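Local coordinates for protein transcriptional regulator (Bacillus halodurans, PDB 1Z4E) that is named a transcriptional regulator but has the GNAT fold, and probably works as an acyltransferase that transfers groups other than amino-acyl groups, at residues A[80-89]-A[114-125]; A[103-111]-A[135-143]. All blocks are in the same frame, centred on the assembly; numbering follows the deposited sequence.

Contact 1: residues A[80-89]-A[114-125]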
loop_
_atom_site.group_PDB
_atom_site.type_symbol
_atom_site.label_atom_id
_atom_site.label_comp_id
_atom_site.label_asym_id
_atom_site.label_seq_id
_atom_site.Cartn_x
_atom_site.Cartn_y
_atom_site.Cartn_z
ATOM N N TYR A 80 4.861 -6.289 12.525
ATOM C CA TYR A 80 5.960 -7.205 12.252
ATOM C C TYR A 80 7.223 -6.626 12.882
ATOM O O TYR A 80 8.291 -6.592 12.266
ATOM C CB TYR A 80 6.136 -7.384 10.743
ATOM C CG TYR A 80 5.082 -8.278 10.135
ATOM C CD1 TYR A 80 5.271 -9.660 10.064
ATOM C CD2 TYR A 80 3.880 -7.752 9.666
ATOM C CE1 TYR A 80 4.287 -10.493 9.541
ATOM C CE2 TYR A 80 2.886 -8.579 9.143
ATOM C CZ TYR A 80 3.100 -9.945 9.083
ATOM O OH TYR A 80 2.132 -10.765 8.556
ATOM N N GLN A 81 7.077 -6.162 14.121
ATOM C CA GLN A 81 8.177 -5.576 14.875
ATOM C C GLN A 81 8.879 -4.448 14.116
ATOM O O GLN A 81 10.097 -4.474 13.904
ATOM C CB GLN A 81 9.170 -6.672 15.273
ATOM C CG GLN A 81 8.527 -7.741 16.154
ATOM C CD GLN A 81 9.472 -8.868 16.528
ATOM O OE1 GLN A 81 10.538 -8.638 17.102
ATOM N NE2 GLN A 81 9.080 -10.098 16.210
ATOM N N GLY A 82 8.089 -3.459 13.710
ATOM C CA GLY A 82 8.609 -2.301 12.997
ATOM C C GLY A 82 9.272 -2.580 11.663
ATOM O O GLY A 82 10.282 -1.960 11.328
ATOM N N SER A 83 8.696 -3.497 10.894
ATOM C CA SER A 83 9.241 -3.878 9.595
ATOM C C SER A 83 8.791 -2.973 8.463
ATOM O O SER A 83 7.631 -2.579 8.399
ATOM C CB SER A 83 8.810 -5.307 9.219
ATOM O OG SER A 83 9.375 -6.287 10.061
ATOM N N TRP A 84 9.724 -2.662 7.571
ATOM C CA TRP A 84 9.421 -1.877 6.387
ATOM C C TRP A 84 8.805 -2.862 5.391
ATOM O O TRP A 84 9.171 -4.034 5.376
ATOM C CB TRP A 84 10.702 -1.323 5.764
ATOM C CG TRP A 84 11.173 -0.036 6.344
ATOM C CD1 TRP A 84 11.617 0.181 7.616
ATOM C CD2 TRP A 84 11.279 1.216 5.660
ATOM N NE1 TRP A 84 11.996 1.494 7.765
ATOM C CE2 TRP A 84 11.798 2.153 6.580
ATOM C CE3 TRP A 84 10.984 1.640 4.356
ATOM C CZ2 TRP A 84 12.033 3.494 6.239
ATOM C CZ3 TRP A 84 11.217 2.974 4.015
ATOM C CH2 TRP A 84 11.737 3.884 4.956
ATOM N N ARG A 85 7.871 -2.393 4.571
ATOM C CA ARG A 85 7.255 -3.242 3.559
ATOM C C ARG A 85 7.395 -2.549 2.218
ATOM O O ARG A 85 7.464 -1.318 2.153
ATOM C CB ARG A 85 5.758 -3.435 3.809
ATOM C CG ARG A 85 5.383 -3.974 5.171
ATOM C CD ARG A 85 3.891 -4.262 5.202
ATOM N NE ARG A 85 3.410 -4.544 6.547
ATOM C CZ ARG A 85 2.184 -4.981 6.826
ATOM N NH1 ARG A 85 1.317 -5.191 5.840
ATOM N NH2 ARG A 85 1.819 -5.192 8.087
ATOM N N ALA A 86 7.447 -3.339 1.154
ATOM C CA ALA A 86 7.505 -2.796 -0.192
ATOM C C ALA A 86 6.156 -3.142 -0.822
ATOM O O ALA A 86 5.739 -4.303 -0.794
ATOM C CB ALA A 86 8.631 -3.448 -0.994
ATOM N N THR A 87 5.471 -2.137 -1.362
ATOM C CA THR A 87 4.191 -2.360 -2.024
ATOM C C THR A 87 4.373 -2.090 -3.514
ATOM O O THR A 87 4.819 -1.006 -3.917
ATOM C CB THR A 87 3.085 -1.416 -1.488
ATOM O OG1 THR A 87 2.917 -1.624 -0.084
ATOM C CG2 THR A 87 1.760 -1.684 -2.190
ATOM N N ILE A 88 4.048 -3.093 -4.323
ATOM C CA ILE A 88 4.139 -2.991 -5.773
ATOM C C ILE A 88 2.757 -2.633 -6.287
ATOM O O ILE A 88 1.759 -3.193 -5.825
ATOM C CB ILE A 88 4.574 -4.324 -6.398
ATOM C CG1 ILE A 88 6.018 -4.626 -5.998
ATOM C CG2 ILE A 88 4.427 -4.264 -7.916
ATOM C CD1 ILE A 88 6.526 -5.954 -6.516
ATOM N N GLU A 89 2.700 -1.717 -7.250
ATOM C CA GLU A 89 1.424 -1.274 -7.803
ATOM C C GLU A 89 1.460 -1.116 -9.319
ATOM O O GLU A 89 2.438 -0.623 -9.879
ATOM C CB GLU A 89 1.025 0.063 -7.168
ATOM C CG GLU A 89 -0.232 0.710 -7.740
ATOM C CD GLU A 89 -1.477 -0.144 -7.551
ATOM O OE1 GLU A 89 -1.652 -0.710 -6.455
ATOM O OE2 GLU A 89 -2.288 -0.234 -8.498
ATOM N N ALA A 114 13.580 -4.429 -2.918
ATOM C CA ALA A 114 12.953 -4.365 -1.598
ATOM C C ALA A 114 13.843 -4.983 -0.523
ATOM O O ALA A 114 13.990 -4.415 0.560
ATOM C CB ALA A 114 11.602 -5.069 -1.621
ATOM N N LYS A 115 14.421 -6.149 -0.808
ATOM C CA LYS A 115 15.304 -6.802 0.158
ATOM C C LYS A 115 16.481 -5.870 0.448
ATOM O O LYS A 115 16.887 -5.704 1.603
ATOM C CB LYS A 115 15.827 -8.134 -0.391
ATOM C CG LYS A 115 14.772 -9.217 -0.538
ATOM C CD LYS A 115 15.377 -10.457 -1.172
ATOM C CE LYS A 115 14.359 -11.576 -1.336
ATOM N NZ LYS A 115 14.977 -12.739 -2.039
ATOM N N GLU A 116 17.023 -5.267 -0.608
ATOM C CA GLU A 116 18.141 -4.331 -0.476
ATOM C C GLU A 116 17.787 -3.182 0.464
ATOM O O GLU A 116 18.629 -2.731 1.243
ATOM C CB GLU A 116 18.512 -3.743 -1.840
ATOM C CG GLU A 116 19.417 -4.605 -2.694
ATOM C CD GLU A 116 19.470 -4.124 -4.137
ATOM O OE1 GLU A 116 19.247 -2.916 -4.374
ATOM O OE2 GLU A 116 19.739 -4.952 -5.032
ATOM N N ARG A 117 16.546 -2.707 0.374
ATOM C CA ARG A 117 16.072 -1.603 1.209
ATOM C C ARG A 117 15.760 -2.036 2.637
ATOM O O ARG A 117 15.384 -1.211 3.468
ATOM C CB ARG A 117 14.806 -0.978 0.613
ATOM C CG ARG A 117 14.986 -0.308 -0.727
ATOM C CD ARG A 117 15.938 0.871 -0.654
ATOM N NE ARG A 117 16.091 1.481 -1.969
ATOM C CZ ARG A 117 15.328 2.460 -2.446
ATOM N NH1 ARG A 117 14.348 2.975 -1.715
ATOM N NH2 ARG A 117 15.539 2.912 -3.672
ATOM N N GLY A 118 15.895 -3.325 2.921
ATOM C CA GLY A 118 15.622 -3.802 4.265
ATOM C C GLY A 118 14.166 -4.133 4.563
ATOM O O GLY A 118 13.781 -4.228 5.731
ATOM N N CYS A 119 13.351 -4.300 3.523
ATOM C CA CYS A 119 11.940 -4.643 3.704
ATOM C C CYS A 119 11.818 -6.107 4.109
ATOM O O CYS A 119 12.581 -6.946 3.635
ATOM C CB CYS A 119 11.170 -4.419 2.402
ATOM S SG CYS A 119 11.093 -2.702 1.908
ATOM N N HIS A 120 10.862 -6.419 4.978
ATOM C CA HIS A 120 10.689 -7.799 5.401
ATOM C C HIS A 120 9.555 -8.508 4.672
ATOM O O HIS A 120 9.373 -9.719 4.803
ATOM C CB HIS A 120 10.503 -7.870 6.916
ATOM C CG HIS A 120 11.717 -7.435 7.678
ATOM N ND1 HIS A 120 12.993 -7.559 7.169
ATOM C CD2 HIS A 120 11.856 -6.889 8.909
ATOM C CE1 HIS A 120 13.864 -7.108 8.053
ATOM N NE2 HIS A 120 13.200 -6.696 9.118
ATOM N N LEU A 121 8.787 -7.756 3.901
ATOM C CA LEU A 121 7.730 -8.366 3.114
ATOM C C LEU A 121 7.379 -7.476 1.934
ATOM O O LEU A 121 7.615 -6.265 1.949
ATOM C CB LEU A 121 6.497 -8.668 3.973
ATOM C CG LEU A 121 5.515 -7.609 4.457
ATOM C CD1 LEU A 121 4.700 -7.084 3.287
ATOM C CD2 LEU A 121 4.584 -8.240 5.487
ATOM N N ILE A 122 6.866 -8.093 0.884
ATOM C CA ILE A 122 6.467 -7.340 -0.282
ATOM C C ILE A 122 4.997 -7.686 -0.483
ATOM O O ILE A 122 4.571 -8.812 -0.203
ATOM C CB ILE A 122 7.368 -7.693 -1.506
ATOM C CG1 ILE A 122 6.975 -6.835 -2.707
ATOM C CG2 ILE A 122 7.290 -9.164 -1.816
ATOM C CD1 ILE A 122 8.075 -6.738 -3.752
ATOM N N GLN A 123 4.212 -6.705 -0.913
ATOM C CA GLN A 123 2.781 -6.902 -1.092
ATOM C C GLN A 123 2.230 -6.130 -2.276
ATOM O O GLN A 123 2.877 -5.217 -2.804
ATOM C CB GLN A 123 2.047 -6.450 0.172
ATOM C CG GLN A 123 2.490 -5.062 0.638
ATOM C CD GLN A 123 1.784 -4.590 1.905
ATOM O OE1 GLN A 123 1.440 -5.389 2.775
ATOM N NE2 GLN A 123 1.589 -3.280 2.018
ATOM N N LEU A 124 1.033 -6.519 -2.691
ATOM C CA LEU A 124 0.341 -5.861 -3.789
ATOM C C LEU A 124 -1.079 -6.397 -3.848
ATOM O O LEU A 124 -1.393 -7.419 -3.225
ATOM C CB LEU A 124 1.031 -6.131 -5.132
ATOM C CG LEU A 124 0.838 -7.526 -5.736
ATOM C CD1 LEU A 124 0.722 -7.419 -7.239
ATOM C CD2 LEU A 124 1.990 -8.420 -5.345
ATOM N N THR A 125 -1.926 -5.695 -4.594
ATOM C CA THR A 125 -3.318 -6.087 -4.781
ATOM C C THR A 125 -3.522 -6.180 -6.281
ATOM O O THR A 125 -3.055 -5.319 -7.023
ATOM C CB THR A 125 -4.309 -5.040 -4.211
ATOM O OG1 THR A 125 -3.933 -3.724 -4.639
ATOM C CG2 THR A 125 -4.317 -5.085 -2.696
HETATM O O HOH W 1 12.340 -3.633 7.977
HETATM O O HOH W 2 -0.930 -3.184 -5.443
HETATM O O HOH W 3 -4.198 -2.126 -6.816
#
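Backbone bonds between Ala86 and its neighbours Leu121 and Gln123 set the register of two parallel strands. Ala86 N donates to Leu121 O, and Ala86 O accepts from Gln123 N at 2.8 Å; Ile88 N donates to Gln123 O, while His120 N reaches back to Trp84 O. The short strand axes, 84-89 and 121-125, approach to 4.6 Å with 29° between their directions.

The polar side chains meet on the face of the sheet that carries Arg85, Thr87, Leu121 and Gln123. The amide of Gln123 is used at both ends: OE1 receives Arg85 NH1 at 3.1 Å, lying in the guanidinium plane although the two flat groups stand 81° apart, and NE2 gives a nearly straight bond (166°) to Thr87 OG1. Gln123 OE1 also binds Lys150 of the second subunit, and Arg85 NH2 has Thr79 as a further partner; each group therefore has more than one polar partner. Glu89 forms a salt bridge with Arg85 of the second subunit.

These strands and the intervening helix 102-116 form the right-handed beta-alpha-beta unit of the GNAT fold; the helix ends in a Schellman motif at Gly118.

Apolar contacts occupy both faces. Leu121, its CG wedged between backbone N and carbonyl carbon, lays CD1 against Arg85 CD at 3.5 Å and directs CD2 over the face of the Tyr80 ring, a CH-pi contact 4.2 Å from the centroid. On the opposite face, turned to helix 102-116, Ala86 CB presses on Ala114 CB, and Ile88 CD1 on Ile122 CD1 at 3.3 Å, both tighter than usual van der Waals contact.

Two waters bridge the segments: one links Trp84 N to Gly118 O, and the other accepts from Thr125 N at 2.8 Å and lies beside Ile88 O.

Contact 2: residues A[103-111]-A[135-143]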
loop_
_atom_site.group_PDB
_atom_site.type_symbol
_atom_site.label_atom_id
_atom_site.label_comp_id
_atom_site.label_asym_id
_atom_site.label_seq_id
_atom_site.Cartn_x
_atom_site.Cartn_y
_atom_site.Cartn_z
ATOM N N GLY A 103 7.172 -9.631 -17.213
ATOM C CA GLY A 103 6.532 -9.348 -15.936
ATOM C C GLY A 103 7.291 -9.985 -14.783
ATOM O O GLY A 103 7.554 -9.343 -13.764
ATOM N N SER A 104 7.657 -11.253 -14.949
ATOM C CA SER A 104 8.398 -11.967 -13.914
ATOM C C SER A 104 9.745 -11.303 -13.615
ATOM O O SER A 104 10.110 -11.125 -12.456
ATOM C CB SER A 104 8.618 -13.425 -14.329
ATOM O OG SER A 104 9.347 -14.115 -13.325
ATOM N N GLN A 105 10.494 -10.942 -14.651
ATOM C CA GLN A 105 11.781 -10.284 -14.443
ATOM C C GLN A 105 11.613 -8.955 -13.713
ATOM O O GLN A 105 12.368 -8.638 -12.801
ATOM C CB GLN A 105 12.481 -10.015 -15.777
ATOM C CG GLN A 105 13.039 -11.245 -16.450
ATOM C CD GLN A 105 13.680 -10.919 -17.782
ATOM O OE1 GLN A 105 14.682 -10.210 -17.844
ATOM N NE2 GLN A 105 13.096 -11.431 -18.860
ATOM N N LEU A 106 10.619 -8.177 -14.124
ATOM C CA LEU A 106 10.375 -6.879 -13.510
ATOM C C LEU A 106 10.029 -7.006 -12.023
ATOM O O LEU A 106 10.564 -6.274 -11.187
ATOM C CB LEU A 106 9.254 -6.159 -14.274
ATOM C CG LEU A 106 9.013 -4.674 -14.024
ATOM C CD1 LEU A 106 10.299 -3.874 -14.259
ATOM C CD2 LEU A 106 7.902 -4.199 -14.961
ATOM N N VAL A 107 9.142 -7.936 -11.685
ATOM C CA VAL A 107 8.755 -8.125 -10.292
ATOM C C VAL A 107 9.912 -8.703 -9.467
ATOM O O VAL A 107 10.134 -8.295 -8.329
ATOM C CB VAL A 107 7.523 -9.049 -10.177
ATOM C CG1 VAL A 107 7.210 -9.337 -8.716
ATOM C CG2 VAL A 107 6.338 -8.395 -10.855
ATOM N N CYS A 108 10.651 -9.652 -10.036
ATOM C CA CYS A 108 11.784 -10.229 -9.316
ATOM C C CYS A 108 12.820 -9.141 -9.022
ATOM O O CYS A 108 13.423 -9.116 -7.951
ATOM C CB CYS A 108 12.415 -11.358 -10.137
ATOM S SG CYS A 108 11.412 -12.874 -10.154
ATOM N N TRP A 109 13.010 -8.234 -9.974
ATOM C CA TRP A 109 13.958 -7.133 -9.812
ATOM C C TRP A 109 13.494 -6.245 -8.657
ATOM O O TRP A 109 14.284 -5.854 -7.788
ATOM C CB TRP A 109 14.015 -6.308 -11.100
ATOM C CG TRP A 109 15.140 -5.321 -11.156
ATOM C CD1 TRP A 109 16.386 -5.526 -11.676
ATOM C CD2 TRP A 109 15.111 -3.962 -10.706
ATOM N NE1 TRP A 109 17.132 -4.374 -11.585
ATOM C CE2 TRP A 109 16.373 -3.400 -10.995
ATOM C CE3 TRP A 109 14.140 -3.163 -10.091
ATOM C CZ2 TRP A 109 16.690 -2.071 -10.688
ATOM C CZ3 TRP A 109 14.454 -1.843 -9.787
ATOM C CH2 TRP A 109 15.720 -1.312 -10.088
ATOM N N ALA A 110 12.203 -5.933 -8.651
ATOM C CA ALA A 110 11.614 -5.098 -7.607
ATOM C C ALA A 110 11.737 -5.764 -6.240
ATOM O O ALA A 110 11.979 -5.092 -5.237
ATOM C CB ALA A 110 10.146 -4.819 -7.926
ATOM N N ILE A 111 11.557 -7.081 -6.201
ATOM C CA ILE A 111 11.665 -7.828 -4.949
ATOM C C ILE A 111 13.086 -7.763 -4.391
ATOM O O ILE A 111 13.278 -7.620 -3.183
ATOM C CB ILE A 111 11.274 -9.306 -5.143
ATOM C CG1 ILE A 111 9.777 -9.409 -5.439
ATOM C CG2 ILE A 111 11.644 -10.111 -3.904
ATOM C CD1 ILE A 111 9.312 -10.817 -5.730
ATOM N N ARG A 135 -2.623 -16.237 -10.604
ATOM C CA ARG A 135 -1.736 -17.349 -10.940
ATOM C C ARG A 135 -0.286 -16.871 -11.110
ATOM O O ARG A 135 0.655 -17.512 -10.641
ATOM C CB ARG A 135 -2.227 -18.003 -12.235
ATOM C CG ARG A 135 -1.482 -19.253 -12.636
ATOM C CD ARG A 135 -2.169 -19.948 -13.813
ATOM N NE ARG A 135 -3.621 -19.983 -13.648
ATOM C CZ ARG A 135 -4.463 -19.182 -14.296
ATOM N NH1 ARG A 135 -3.997 -18.288 -15.159
ATOM N NH2 ARG A 135 -5.768 -19.263 -14.072
ATOM N N PHE A 136 -0.122 -15.751 -11.802
ATOM C CA PHE A 136 1.195 -15.162 -12.043
ATOM C C PHE A 136 1.942 -14.904 -10.734
ATOM O O PHE A 136 3.128 -15.224 -10.603
ATOM C CB PHE A 136 1.039 -13.836 -12.793
ATOM C CG PHE A 136 2.317 -13.039 -12.902
ATOM C CD1 PHE A 136 3.283 -13.373 -13.846
ATOM C CD2 PHE A 136 2.551 -11.958 -12.056
ATOM C CE1 PHE A 136 4.465 -12.636 -13.948
ATOM C CE2 PHE A 136 3.726 -11.220 -12.149
ATOM C CZ PHE A 136 4.686 -11.558 -13.097
ATOM N N TYR A 137 1.248 -14.314 -9.769
ATOM C CA TYR A 137 1.858 -13.997 -8.487
ATOM C C TYR A 137 2.064 -15.198 -7.570
ATOM O O TYR A 137 3.046 -15.246 -6.820
ATOM C CB TYR A 137 1.039 -12.906 -7.791
ATOM C CG TYR A 137 1.207 -11.578 -8.487
ATOM C CD1 TYR A 137 2.414 -10.888 -8.408
ATOM C CD2 TYR A 137 0.192 -11.050 -9.294
ATOM C CE1 TYR A 137 2.619 -9.714 -9.112
ATOM C CE2 TYR A 137 0.389 -9.867 -10.010
ATOM C CZ TYR A 137 1.609 -9.208 -9.913
ATOM O OH TYR A 137 1.842 -8.064 -10.637
ATOM N N GLU A 138 1.150 -16.165 -7.625
ATOM C CA GLU A 138 1.284 -17.358 -6.808
ATOM C C GLU A 138 2.505 -18.130 -7.296
ATOM O O GLU A 138 3.230 -18.728 -6.501
ATOM C CB GLU A 138 0.018 -18.218 -6.898
ATOM C CG GLU A 138 -1.156 -17.610 -6.153
ATOM C CD GLU A 138 -2.419 -18.451 -6.254
ATOM O OE1 GLU A 138 -2.661 -19.021 -7.334
ATOM O OE2 GLU A 138 -3.170 -18.525 -5.260
ATOM N N GLN A 139 2.743 -18.088 -8.606
ATOM C CA GLN A 139 3.893 -18.767 -9.189
ATOM C C GLN A 139 5.201 -18.160 -8.681
ATOM O O GLN A 139 6.223 -18.844 -8.616
ATOM C CB GLN A 139 3.837 -18.678 -10.718
ATOM C CG GLN A 139 2.697 -19.476 -11.337
ATOM C CD GLN A 139 2.522 -19.180 -12.811
ATOM O OE1 GLN A 139 3.096 -18.223 -13.341
ATOM N NE2 GLN A 139 1.727 -19.993 -13.483
ATOM N N LEU A 140 5.170 -16.876 -8.327
ATOM C CA LEU A 140 6.358 -16.189 -7.811
ATOM C C LEU A 140 6.571 -16.508 -6.327
ATOM O O LEU A 140 7.665 -16.343 -5.791
ATOM C CB LEU A 140 6.221 -14.676 -8.002
ATOM C CG LEU A 140 6.477 -14.177 -9.426
ATOM C CD1 LEU A 140 6.070 -12.721 -9.556
ATOM C CD2 LEU A 140 7.959 -14.368 -9.760
ATOM N N GLY A 141 5.519 -16.968 -5.665
ATOM C CA GLY A 141 5.654 -17.293 -4.257
ATOM C C GLY A 141 4.791 -16.419 -3.375
ATOM O O GLY A 141 4.867 -16.505 -2.148
ATOM N N PHE A 142 3.977 -15.566 -3.988
ATOM C CA PHE A 142 3.075 -14.709 -3.226
ATOM C C PHE A 142 1.884 -15.547 -2.781
ATOM O O PHE A 142 1.508 -16.520 -3.448
ATOM C CB PHE A 142 2.543 -13.557 -4.087
ATOM C CG PHE A 142 3.509 -12.419 -4.270
ATOM C CD1 PHE A 142 3.530 -11.357 -3.366
ATOM C CD2 PHE A 142 4.367 -12.388 -5.365
ATOM C CE1 PHE A 142 4.396 -10.274 -3.554
ATOM C CE2 PHE A 142 5.240 -11.305 -5.562
ATOM C CZ PHE A 142 5.249 -10.249 -4.652
ATOM N N LYS A 143 1.285 -15.158 -1.662
ATOM C CA LYS A 143 0.109 -15.842 -1.139
ATOM C C LYS A 143 -1.063 -14.855 -1.117
ATOM O O LYS A 143 -0.913 -13.726 -0.651
ATOM C CB LYS A 143 0.371 -16.349 0.288
ATOM C CG LYS A 143 -0.862 -16.954 0.957
ATOM C CD LYS A 143 -0.570 -17.445 2.373
ATOM C CE LYS A 143 0.326 -18.683 2.376
ATOM N NZ LYS A 143 -0.321 -19.870 1.730
#
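Val107 and Leu140 meet through their methyl groups, Val107 CG1 lying 3.7 Å from Leu140 CD1. The other branch of the leucine, CD2, reaches between two side chains one helical turn apart, 3.8 Å from Cys108 SG and equally far from Ser104 OG. Leu140 thus drops into the groove between Val107 and the Ser104-Cys108 pair.

Aromatic contacts flank this centre. Phe136, with CG anti to its backbone N (chi1 171°), extends its ring edge-on to the helix backbone: CZ is 3.5 Å from Gly103 C, and Ser104 N lies near the ring plane. Val107 CG2 touches the same rim at Phe136 CE2, 4.1 Å away, and also nears Tyr137 CE1. At the far end, Phe142 offers CE2 to Ile111 CD1 at 4.1 Å, while Val107 CG1 stands at the edge of that ring.

Gly141 ends helix 135-140 with a Schellman motif, turning the chain so that Phe142 follows Leu140 onto the interface.

With axes 11.2 Å apart and inclined by 51°, the two helices bury 302 Å²; they are widely spaced, bridged by Phe136, Leu140 and Phe142 against Val107, Cys108 and Ile111. Helix 102-116 follows the glycine-rich loop of GNAT motif A, which in relatives binds the pyrophosphate of acyl-CoA, and the run from Tyr137 to Phe142 matches the Y-E-x-L-G-F signature of motif B.

Overall arrangement
From the N terminus, the chain passes through the first three strands, 6-9, 55-62 and 65-76, before helix 79-82 and strand 84-93 supply the first half of contact 1. Helix 102-116 then opens contact 2 with residues 103-111; its last turn, 114-116, already belongs to contact 1, and strand 119-127 closes that loop. Helix 133-140 and the turn after it close contact 2, so the two loops cross. Their centres lie about 14 Å apart, yet they touch: Leu124 CD1 is 3.3 Å from Tyr137 CZ, and Ile122 CD1 3.6 Å from Ile111 CG1. Together they bind strands 84-93 and 119-127 to both helices, and both reach the second subunit.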